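Local coordinates for attachment protein G3P (Enterobacteria phage Ike, PDB 4EO0), which sits at the tip of the filamentous phage and probably binds the N-pilus of its bacterial host, an early step of infection, at residues R73-D78 / D102-V107. Sequence-based numbering, arbitrary orientation. Where two conformers were deposited one is given.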
loop_
_atom_site.group_PDB
_atom_site.type_symbol
_atom_site.label_atom_id
_atom_site.label_comp_id
_atom_site.label_asym_id
_atom_site.label_seq_id
_atom_site.Cartn_x
_atom_site.Cartn_y
_atom_site.Cartn_z
ATOM N N ARG A 73 0.447 14.983 12.537
ATOM C CA ARG A 73 0.857 14.664 11.190
ATOM C C ARG A 73 0.964 13.192 10.996
ATOM O O ARG A 73 1.171 12.437 11.950
ATOM C CB ARG A 73 2.153 15.393 10.786
ATOM C CG ARG A 73 3.389 14.805 11.419
ATOM C CD ARG A 73 4.624 15.586 11.088
ATOM N NE ARG A 73 5.787 14.852 11.561
ATOM C CZ ARG A 73 7.046 15.222 11.371
ATOM N NH1 ARG A 73 7.326 16.364 10.748
ATOM N NH2 ARG A 73 8.036 14.478 11.841
ATOM N N LEU A 74 0.904 12.797 9.732
ATOM C CA LEU A 74 1.130 11.426 9.320
ATOM C C LEU A 74 2.451 11.398 8.552
ATOM O O LEU A 74 2.632 12.141 7.576
ATOM C CB LEU A 74 -0.032 10.937 8.445
ATOM C CG LEU A 74 0.182 9.597 7.748
ATOM C CD1 LEU A 74 0.166 8.409 8.736
ATOM C CD2 LEU A 74 -0.851 9.407 6.696
ATOM N N VAL A 75 3.382 10.555 9.000
ATOM C CA VAL A 75 4.643 10.394 8.305
ATOM C C VAL A 75 4.528 9.037 7.631
ATOM O O VAL A 75 4.432 8.022 8.325
ATOM C CB VAL A 75 5.903 10.480 9.220
ATOM C CG1 VAL A 75 7.183 10.181 8.422
ATOM C CG2 VAL A 75 6.010 11.841 9.890
ATOM N N THR A 76 4.517 9.013 6.281
ATOM C CA THR A 76 4.371 7.784 5.504
ATOM C C THR A 76 5.727 7.403 4.916
ATOM O O THR A 76 6.439 8.293 4.458
ATOM C CB THR A 76 3.316 7.997 4.394
ATOM O OG1 THR A 76 2.126 8.581 4.935
ATOM C CG2 THR A 76 2.944 6.722 3.686
ATOM N N GLY A 77 6.033 6.111 4.897
ATOM C CA GLY A 77 7.263 5.639 4.284
ATOM C C GLY A 77 7.275 6.048 2.821
ATOM O O GLY A 77 6.213 6.229 2.221
ATOM N N ASP A 78 8.459 6.336 2.298
ATOM C CA ASP A 78 8.631 6.766 0.902
ATOM C C ASP A 78 8.273 5.648 -0.067
ATOM O O ASP A 78 7.683 5.895 -1.122
ATOM C CB ASP A 78 10.085 7.228 0.659
ATOM C CG ASP A 78 10.512 8.398 1.535
ATOM O OD1 ASP A 78 9.659 9.257 1.832
ATOM O OD2 ASP A 78 11.717 8.493 1.848
ATOM N N ASP A 102 2.994 6.440 10.312
ATOM C CA ASP A 102 3.302 6.838 11.673
ATOM C C ASP A 102 2.522 8.097 12.005
ATOM O O ASP A 102 2.804 9.176 11.478
ATOM C CB ASP A 102 4.801 7.129 11.750
ATOM C CG ASP A 102 5.340 7.355 13.147
ATOM O OD1 ASP A 102 4.549 7.229 14.119
ATOM O OD2 ASP A 102 6.550 7.626 13.274
ATOM N N ILE A 103 1.559 7.964 12.909
ATOM C CA ILE A 103 0.730 9.075 13.360
ATOM C C ILE A 103 1.470 9.759 14.495
ATOM O O ILE A 103 1.849 9.106 15.474
ATOM C CB ILE A 103 -0.645 8.522 13.780
ATOM C CG1 ILE A 103 -1.393 7.949 12.559
ATOM C CG2 ILE A 103 -1.468 9.635 14.461
ATOM C CD1 ILE A 103 -2.683 7.203 12.922
ATOM N N GLN A 104 1.766 11.041 14.309
ATOM C CA GLN A 104 2.557 11.805 15.267
ATOM C C GLN A 104 1.868 13.052 15.799
ATOM O O GLN A 104 0.922 13.575 15.193
ATOM C CB GLN A 104 3.903 12.223 14.618
ATOM C CG GLN A 104 4.767 11.079 14.090
ATOM C CD GLN A 104 6.078 11.532 13.523
ATOM O OE1 GLN A 104 6.294 12.703 13.212
ATOM N NE2 GLN A 104 6.973 10.586 13.315
ATOM N N ARG A 105 2.370 13.540 16.948
ATOM C CA ARG A 105 1.883 14.768 17.562
ATOM C C ARG A 105 3.069 15.647 17.947
ATOM O O ARG A 105 4.153 15.142 18.235
ATOM C CB ARG A 105 0.974 14.500 18.775
ATOM C CG ARG A 105 1.706 14.182 20.076
ATOM C CD ARG A 105 0.731 13.841 21.165
ATOM N NE ARG A 105 1.419 13.442 22.387
ATOM C CZ ARG A 105 1.681 14.259 23.401
ATOM N NH1 ARG A 105 1.304 15.533 23.354
ATOM N NH2 ARG A 105 2.326 13.811 24.468
ATOM N N SER A 106 2.862 16.953 17.941
ATOM C CA SER A 106 3.910 17.890 18.344
ATOM C C SER A 106 3.881 17.932 19.878
ATOM O O SER A 106 2.801 17.830 20.468
ATOM C CB SER A 106 3.666 19.272 17.750
ATOM O OG SER A 106 2.423 19.791 18.183
ATOM N N VAL A 107 5.048 17.984 20.529
ATOM C CA VAL A 107 5.094 18.001 21.998
ATOM C C VAL A 107 5.814 19.263 22.497
ATOM O O VAL A 107 6.949 19.504 22.081
ATOM C CB VAL A 107 5.653 16.684 22.626
ATOM C CG1 VAL A 107 5.659 16.754 24.155
ATOM C CG2 VAL A 107 4.844 15.471 22.174
#
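Arg73 and Gln104 face each other as a hydrogen-bonded pair of two antiparallel strands, a worked example of how a cross-strand side-chain clasp is added to the backbone pairing of a sheet. Two rings of backbone bonds do the joining. In the first, Arg73 N donates to Gln104 O (3.0 Å) and Gln104 N returns a bond to Arg73 O (2.8 Å); in the second, Val75 and Asp102 exchange two nearly straight bonds of the same kind. Between the rings sits the non-hydrogen-bonded pair Leu74 and Ile103, where Leu74 CA-H also points at Asp102 O.

The polar side-chain layer lies on the face of Arg73, Val75, Asp102 and Gln104. Arg73 turns its guanidinium side-on, so that NE and NH2 both close on one acceptor, Gln104 OE1, each at 2.8 Å. The oxygen lies close to the guanidinium plane, and the amide is turned only 30° from it. Gln104 CG is anti to the carbonyl carbon (chi1 -57°). From there the extended chain runs beside Val75, and Gln104 OE1 comes within 3.4 Å of Val75 CG2. Gln104 NE2 donates to Asp102 OD2 (3.0 Å) from above the carboxylate plane, while Asp102 OD1 bonds to Ser6. The amide thus bridges a positive and a negative side chain, which fixes which way round it lies.

Apolar contact on the opposite face is slight, Leu74 CD1 reaching Ile103 CG1 at 4.2 Å. Within the pilus-binding domain, that face turns to the long helix 38-66, where Leu74 packs on Gln53 and Phe56, and Ile103 on Leu63. Strand 94-106 pairs antiparallel with both 72-76 and 4-6, Arg105 bonding through the backbone to Glu5, and Trp4 makes a cation-pi contact with Arg73 and touches Gln104.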